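Local coordinates for protein uncharacterized conserved (Bdellovibrio bacteriovorus, PDB 7O21) that probably acts as a peptidoglycan LD-carboxypeptidase of the YkuD family, trimming cell-wall peptides and so helping to generate the curved shape of this predatory bacterium, at residues A[37-49]-A[165-179]. Residues are numbered along the deposited sequence; the frame is centred on the assembly and turned at random.
Sequences EAFSRYVILVDKE and YIKLGETPILIFDHV. With EDO (1,2-ethanediol), chain K.
A relay of hydroxyls joins Ser40 to Thr171 just ahead of the two strands: Thr171 OG1 takes the N-H of Lys167 and donates to Ser40 OG at 2.8 Å, and Ser40 OG donates in turn to Tyr42 O on an in-plane lone pair. Ser40 OG lies opposite its backbone N (chi1 170°), which turns it to both partners. Beside it, the edge of Tyr165 stands on the face of Tyr42, a T-shaped stack with planes at 75° and Tyr165 CD1 over the ring centre. The extended Lys167 chain brings NZ to Phe39 O at 3.0 Å. Strands 42-47 and 172-176 then run parallel, and five nearly straight backbone bonds run from Ile44 N to Pro172 O as far as Lys48 N to Phe176 O, one residue past the first strand. Ile44 and Val46 pack on Ile173 on one face; on the other, Leu45 CD1 reaches Phe176 CD2 at 3.7 Å. At the far end Lys48 NZ forms a salt bridge with Asp177 OD1 (2.6 Å) and also bonds Thr88 and Pro89, while Glu49 OE1, approached from above its carboxylate plane, accepts the N-H of His178 ND1 at 2.6 Å and lies in the imidazole plane. Such pairing joins the first and last strands of the mixed sheet of the YkuD (L,D-transpeptidase-like) catalytic domain.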
loop_
_atom_site.group_PDB
_atom_site.type_symbol
_atom_site.label_atom_id
_atom_site.label_comp_id
_atom_site.label_asym_id
_atom_site.label_seq_id
_atom_site.Cartn_x
_atom_site.Cartn_y
_atom_site.Cartn_z
ATOM N N GLU A 37 14.887 16.046 4.678
ATOM C CA GLU A 37 15.841 14.940 4.650
ATOM C C GLU A 37 15.203 13.583 4.944
ATOM O O GLU A 37 15.809 12.550 4.634
ATOM C CB GLU A 37 17.060 15.274 5.531
ATOM C CG GLU A 37 17.727 16.530 5.004
ATOM C CD GLU A 37 18.977 16.974 5.744
ATOM O OE1 GLU A 37 19.449 16.274 6.661
ATOM O OE2 GLU A 37 19.488 18.059 5.393
ATOM N N ALA A 38 13.999 13.555 5.517
ATOM C CA ALA A 38 13.273 12.301 5.662
ATOM C C ALA A 38 12.838 11.742 4.317
ATOM O O ALA A 38 12.543 10.544 4.225
ATOM C CB ALA A 38 12.050 12.509 6.557
ATOM N N PHE A 39 12.816 12.573 3.275
ATOM C CA PHE A 39 12.503 12.099 1.930
ATOM C C PHE A 39 13.830 11.808 1.241
ATOM O O PHE A 39 14.827 11.557 1.922
ATOM C CB PHE A 39 11.714 13.153 1.140
ATOM C CG PHE A 39 10.459 13.650 1.845
ATOM C CD1 PHE A 39 9.748 12.841 2.720
ATOM C CD2 PHE A 39 10.005 14.938 1.617
ATOM C CE1 PHE A 39 8.593 13.330 3.363
ATOM C CE2 PHE A 39 8.862 15.430 2.242
ATOM C CZ PHE A 39 8.162 14.630 3.107
ATOM N N SER A 40 13.878 11.846 -0.089
ATOM C CA SER A 40 15.062 11.430 -0.832
ATOM C C SER A 40 15.673 12.637 -1.520
ATOM O O SER A 40 14.969 13.380 -2.213
ATOM C CB SER A 40 14.693 10.371 -1.872
ATOM O OG SER A 40 15.785 10.117 -2.757
ATOM N N ARG A 41 16.974 12.840 -1.337
ATOM C CA ARG A 41 17.609 13.926 -2.072
ATOM C C ARG A 41 17.876 13.579 -3.522
ATOM O O ARG A 41 18.276 14.467 -4.285
ATOM C CB ARG A 41 18.889 14.406 -1.384
ATOM C CG ARG A 41 20.001 13.395 -1.282
ATOM C CD ARG A 41 21.037 13.896 -0.251
ATOM N NE ARG A 41 22.289 13.153 -0.314
ATOM C CZ ARG A 41 22.663 12.229 0.565
ATOM N NH1 ARG A 41 21.892 11.929 1.603
ATOM N NH2 ARG A 41 23.826 11.610 0.412
ATOM N N TYR A 42 17.654 12.324 -3.919
ATOM C CA TYR A 42 17.857 11.869 -5.286
ATOM C C TYR A 42 16.529 11.547 -5.962
ATOM O O TYR A 42 15.588 11.066 -5.320
ATOM C CB TYR A 42 18.737 10.611 -5.322
ATOM C CG TYR A 42 20.094 10.824 -4.713
ATOM C CD1 TYR A 42 21.034 11.645 -5.329
ATOM C CD2 TYR A 42 20.410 10.260 -3.489
ATOM C CE1 TYR A 42 22.291 11.852 -4.744
ATOM C CE2 TYR A 42 21.648 10.466 -2.907
ATOM C CZ TYR A 42 22.573 11.260 -3.536
ATOM O OH TYR A 42 23.807 11.455 -2.944
ATOM N N VAL A 43 16.489 11.752 -7.282
ATOM C CA VAL A 43 15.356 11.379 -8.123
ATOM C C VAL A 43 15.912 10.621 -9.318
ATOM O O VAL A 43 16.887 11.069 -9.927
ATOM C CB VAL A 43 14.603 12.627 -8.614
ATOM C CG1 VAL A 43 13.639 12.266 -9.740
ATOM C CG2 VAL A 43 13.861 13.297 -7.448
ATOM N N ILE A 44 15.297 9.499 -9.667
ATOM C CA ILE A 44 15.670 8.744 -10.861
ATOM C C ILE A 44 14.723 9.121 -11.991
ATOM O O ILE A 44 13.497 9.140 -11.798
ATOM C CB ILE A 44 15.640 7.232 -10.591
ATOM C CG1 ILE A 44 16.727 6.860 -9.565
ATOM C CG2 ILE A 44 15.814 6.468 -11.905
ATOM C CD1 ILE A 44 16.650 5.419 -9.113
ATOM N N LEU A 45 15.277 9.434 -13.169
ATOM C CA LEU A 45 14.492 9.847 -14.328
ATOM C C LEU A 45 14.770 8.874 -15.463
ATOM O O LEU A 45 15.931 8.686 -15.850
ATOM C CB LEU A 45 14.869 11.264 -14.767
ATOM C CG LEU A 45 14.265 11.713 -16.096
ATOM C CD1 LEU A 45 12.765 11.846 -15.971
ATOM C CD2 LEU A 45 14.902 13.032 -16.536
ATOM N N VAL A 46 13.717 8.244 -15.983
ATOM C CA VAL A 46 13.837 7.279 -17.079
ATOM C C VAL A 46 13.256 7.905 -18.341
ATOM O O VAL A 46 12.086 8.302 -18.368
ATOM C CB VAL A 46 13.133 5.955 -16.756
ATOM C CG1 VAL A 46 13.299 4.963 -17.922
ATOM C CG2 VAL A 46 13.644 5.367 -15.453
ATOM N N ASP A 47 14.065 7.974 -19.390
ATOM C CA ASP A 47 13.702 8.570 -20.675
ATOM C C ASP A 47 13.591 7.405 -21.657
ATOM O O ASP A 47 14.608 6.899 -22.144
ATOM C CB ASP A 47 14.806 9.554 -21.062
ATOM C CG ASP A 47 14.599 10.202 -22.410
ATOM O OD1 ASP A 47 13.806 9.701 -23.233
ATOM O OD2 ASP A 47 15.258 11.236 -22.640
ATOM N N LYS A 48 12.359 6.960 -21.933
ATOM C CA LYS A 48 12.182 5.785 -22.784
ATOM C C LYS A 48 12.722 6.024 -24.184
ATOM O O LYS A 48 13.366 5.140 -24.762
ATOM C CB LYS A 48 10.714 5.372 -22.872
ATOM C CG LYS A 48 10.090 4.937 -21.559
ATOM C CD LYS A 48 8.663 4.463 -21.833
ATOM C CE LYS A 48 7.932 4.066 -20.569
ATOM N NZ LYS A 48 6.473 3.915 -20.861
ATOM N N GLU A 49 12.463 7.208 -24.747
ATOM C CA GLU A 49 12.866 7.477 -26.124
ATOM C C GLU A 49 14.379 7.387 -26.281
ATOM O O GLU A 49 14.879 6.774 -27.232
ATOM C CB GLU A 49 12.359 8.854 -26.546
ATOM C CG GLU A 49 12.883 9.313 -27.894
ATOM C CD GLU A 49 12.510 10.749 -28.190
ATOM O OE1 GLU A 49 11.753 11.338 -27.392
ATOM O OE2 GLU A 49 12.974 11.291 -29.216
ATOM N N TYR A 165 21.846 5.155 -4.360
ATOM C CA TYR A 165 21.065 6.386 -4.370
ATOM C C TYR A 165 19.621 6.188 -3.942
ATOM O O TYR A 165 18.882 7.172 -3.848
ATOM C CB TYR A 165 21.068 7.005 -5.771
ATOM C CG TYR A 165 22.424 7.370 -6.316
ATOM C CD1 TYR A 165 23.093 8.499 -5.874
ATOM C CD2 TYR A 165 23.024 6.594 -7.301
ATOM C CE1 TYR A 165 24.333 8.845 -6.389
ATOM C CE2 TYR A 165 24.260 6.927 -7.820
ATOM C CZ TYR A 165 24.911 8.050 -7.358
ATOM O OH TYR A 165 26.142 8.378 -7.890
ATOM N N ILE A 166 19.188 4.960 -3.696
ATOM C CA ILE A 166 17.773 4.666 -3.513
ATOM C C ILE A 166 17.468 4.517 -2.032
ATOM O O ILE A 166 18.035 3.656 -1.347
ATOM C CB ILE A 166 17.350 3.425 -4.311
ATOM C CG1 ILE A 166 17.407 3.731 -5.807
ATOM C CG2 ILE A 166 15.944 2.980 -3.898
ATOM C CD1 ILE A 166 17.347 2.475 -6.654
ATOM N N LYS A 167 16.563 5.357 -1.546
ATOM C CA LYS A 167 16.042 5.275 -0.190
ATOM C C LYS A 167 14.666 4.634 -0.300
ATOM O O LYS A 167 13.750 5.201 -0.911
ATOM C CB LYS A 167 15.968 6.680 0.400
ATOM C CG LYS A 167 15.557 6.757 1.853
ATOM C CD LYS A 167 15.762 8.214 2.308
ATOM C CE LYS A 167 15.707 8.387 3.791
ATOM N NZ LYS A 167 15.931 9.827 4.065
ATOM N N LEU A 168 14.525 3.437 0.266
ATOM C CA LEU A 168 13.280 2.700 0.109
ATOM C C LEU A 168 12.122 3.478 0.712
ATOM O O LEU A 168 12.232 4.040 1.805
ATOM C CB LEU A 168 13.397 1.329 0.769
ATOM C CG LEU A 168 14.410 0.397 0.115
ATOM C CD1 LEU A 168 14.356 -0.944 0.830
ATOM C CD2 LEU A 168 14.113 0.244 -1.370
ATOM N N GLY A 169 11.012 3.523 -0.018
ATOM C CA GLY A 169 9.855 4.274 0.391
ATOM C C GLY A 169 9.890 5.744 0.046
ATOM O O GLY A 169 8.868 6.426 0.222
ATOM N N GLU A 170 11.010 6.253 -0.451
ATOM C CA GLU A 170 11.158 7.697 -0.624
ATOM C C GLU A 170 11.644 8.125 -2.003
ATOM O O GLU A 170 11.178 9.140 -2.521
ATOM C CB GLU A 170 12.093 8.270 0.450
ATOM C CG GLU A 170 11.665 7.967 1.884
ATOM C CD GLU A 170 10.344 8.588 2.263
ATOM O OE1 GLU A 170 9.924 9.572 1.619
ATOM O OE2 GLU A 170 9.730 8.089 3.236
ATOM N N THR A 171 12.571 7.400 -2.606
ATOM C CA THR A 171 13.169 7.902 -3.853
ATOM C C THR A 171 12.181 7.833 -5.017
ATOM O O THR A 171 11.718 6.736 -5.364
ATOM C CB THR A 171 14.449 7.132 -4.187
ATOM O OG1 THR A 171 15.414 7.382 -3.159
ATOM C CG2 THR A 171 15.027 7.590 -5.540
ATOM N N PRO A 172 11.883 8.947 -5.683
ATOM C CA PRO A 172 11.033 8.889 -6.880
ATOM C C PRO A 172 11.735 8.217 -8.043
ATOM O O PRO A 172 12.950 8.335 -8.221
ATOM C CB PRO A 172 10.791 10.366 -7.224
ATOM C CG PRO A 172 11.090 11.125 -5.970
ATOM C CD PRO A 172 12.170 10.332 -5.266
ATOM N N ILE A 173 10.943 7.530 -8.859
ATOM C CA ILE A 173 11.355 7.136 -10.199
ATOM C C ILE A 173 10.317 7.683 -11.166
ATOM O O ILE A 173 9.117 7.409 -11.033
ATOM C CB ILE A 173 11.573 5.618 -10.335
ATOM C CG1 ILE A 173 12.054 5.287 -11.738
ATOM C CG2 ILE A 173 10.308 4.811 -9.941
ATOM C CD1 ILE A 173 12.648 3.886 -11.861
ATOM N N LEU A 174 10.768 8.525 -12.089
ATOM C CA LEU A 174 9.911 9.165 -13.078
ATOM C C LEU A 174 10.117 8.415 -14.381
ATOM O O LEU A 174 11.240 8.361 -14.893
ATOM C CB LEU A 174 10.309 10.625 -13.257
ATOM C CG LEU A 174 10.288 11.501 -12.000
ATOM C CD1 LEU A 174 10.633 12.960 -12.341
ATOM C CD2 LEU A 174 8.961 11.398 -11.271
ATOM N N ILE A 175 9.056 7.811 -14.897
ATOM C CA ILE A 175 9.139 6.925 -16.050
ATOM C C ILE A 175 8.363 7.603 -17.170
ATOM O O ILE A 175 7.130 7.582 -17.184
ATOM C CB ILE A 175 8.603 5.522 -15.731
ATOM C CG1 ILE A 175 9.390 4.894 -14.557
ATOM C CG2 ILE A 175 8.682 4.619 -16.980
ATOM C CD1 ILE A 175 8.808 3.586 -14.016
ATOM N N PHE A 176 9.070 8.224 -18.113
ATOM C CA PHE A 176 8.442 9.089 -19.107
ATOM C C PHE A 176 8.777 8.579 -20.499
ATOM O O PHE A 176 9.937 8.254 -20.777
ATOM C CB PHE A 176 8.947 10.527 -18.952
ATOM C CG PHE A 176 8.563 11.192 -17.634
ATOM C CD1 PHE A 176 7.470 10.752 -16.899
ATOM C CD2 PHE A 176 9.299 12.268 -17.155
ATOM C CE1 PHE A 176 7.106 11.387 -15.699
ATOM C CE2 PHE A 176 8.947 12.906 -15.959
ATOM C CZ PHE A 176 7.851 12.457 -15.229
ATOM N N ASP A 177 7.757 8.503 -21.368
ATOM C CA ASP A 177 7.983 8.112 -22.756
ATOM C C ASP A 177 8.918 9.097 -23.439
ATOM O O ASP A 177 9.767 8.705 -24.253
ATOM C CB ASP A 177 6.654 8.063 -23.525
ATOM C CG ASP A 177 5.763 6.901 -23.111
ATOM O OD1 ASP A 177 6.106 6.165 -22.165
ATOM O OD2 ASP A 177 4.698 6.724 -23.736
ATOM N N HIS A 178 8.789 10.380 -23.109
ATOM C CA HIS A 178 9.585 11.429 -23.719
ATOM C C HIS A 178 10.046 12.351 -22.599
ATOM O O HIS A 178 9.410 12.416 -21.547
ATOM C CB HIS A 178 8.718 12.154 -24.764
ATOM C CG HIS A 178 8.323 11.275 -25.916
ATOM N ND1 HIS A 178 9.198 10.921 -26.922
ATOM C CD2 HIS A 178 7.167 10.618 -26.177
ATOM C CE1 HIS A 178 8.585 10.118 -27.774
ATOM N NE2 HIS A 178 7.353 9.915 -27.343
ATOM N N VAL A 179 11.181 13.022 -22.800
ATOM C CA VAL A 179 11.705 14.002 -21.846
ATOM C C VAL A 179 12.045 15.276 -22.609
ATOM O O VAL A 179 12.841 15.239 -23.553
ATOM C CB VAL A 179 12.937 13.485 -21.086
ATOM C CG1 VAL A 179 13.521 14.587 -20.201
ATOM C CG2 VAL A 179 12.571 12.266 -20.252
HETATM C C1 EDO K . 7.931 10.139 7.320
HETATM O O1 EDO K . 9.160 9.861 7.997
HETATM C C2 EDO K . 8.203 10.173 5.821
HETATM O O2 EDO K . 8.674 8.886 5.400
HETATM O O HOH W 1 18.228 8.587 -1.347
HETATM O O HOH W 2 13.114 12.059 -24.690
HETATM O O HOH W 3 14.980 13.382 -24.298
#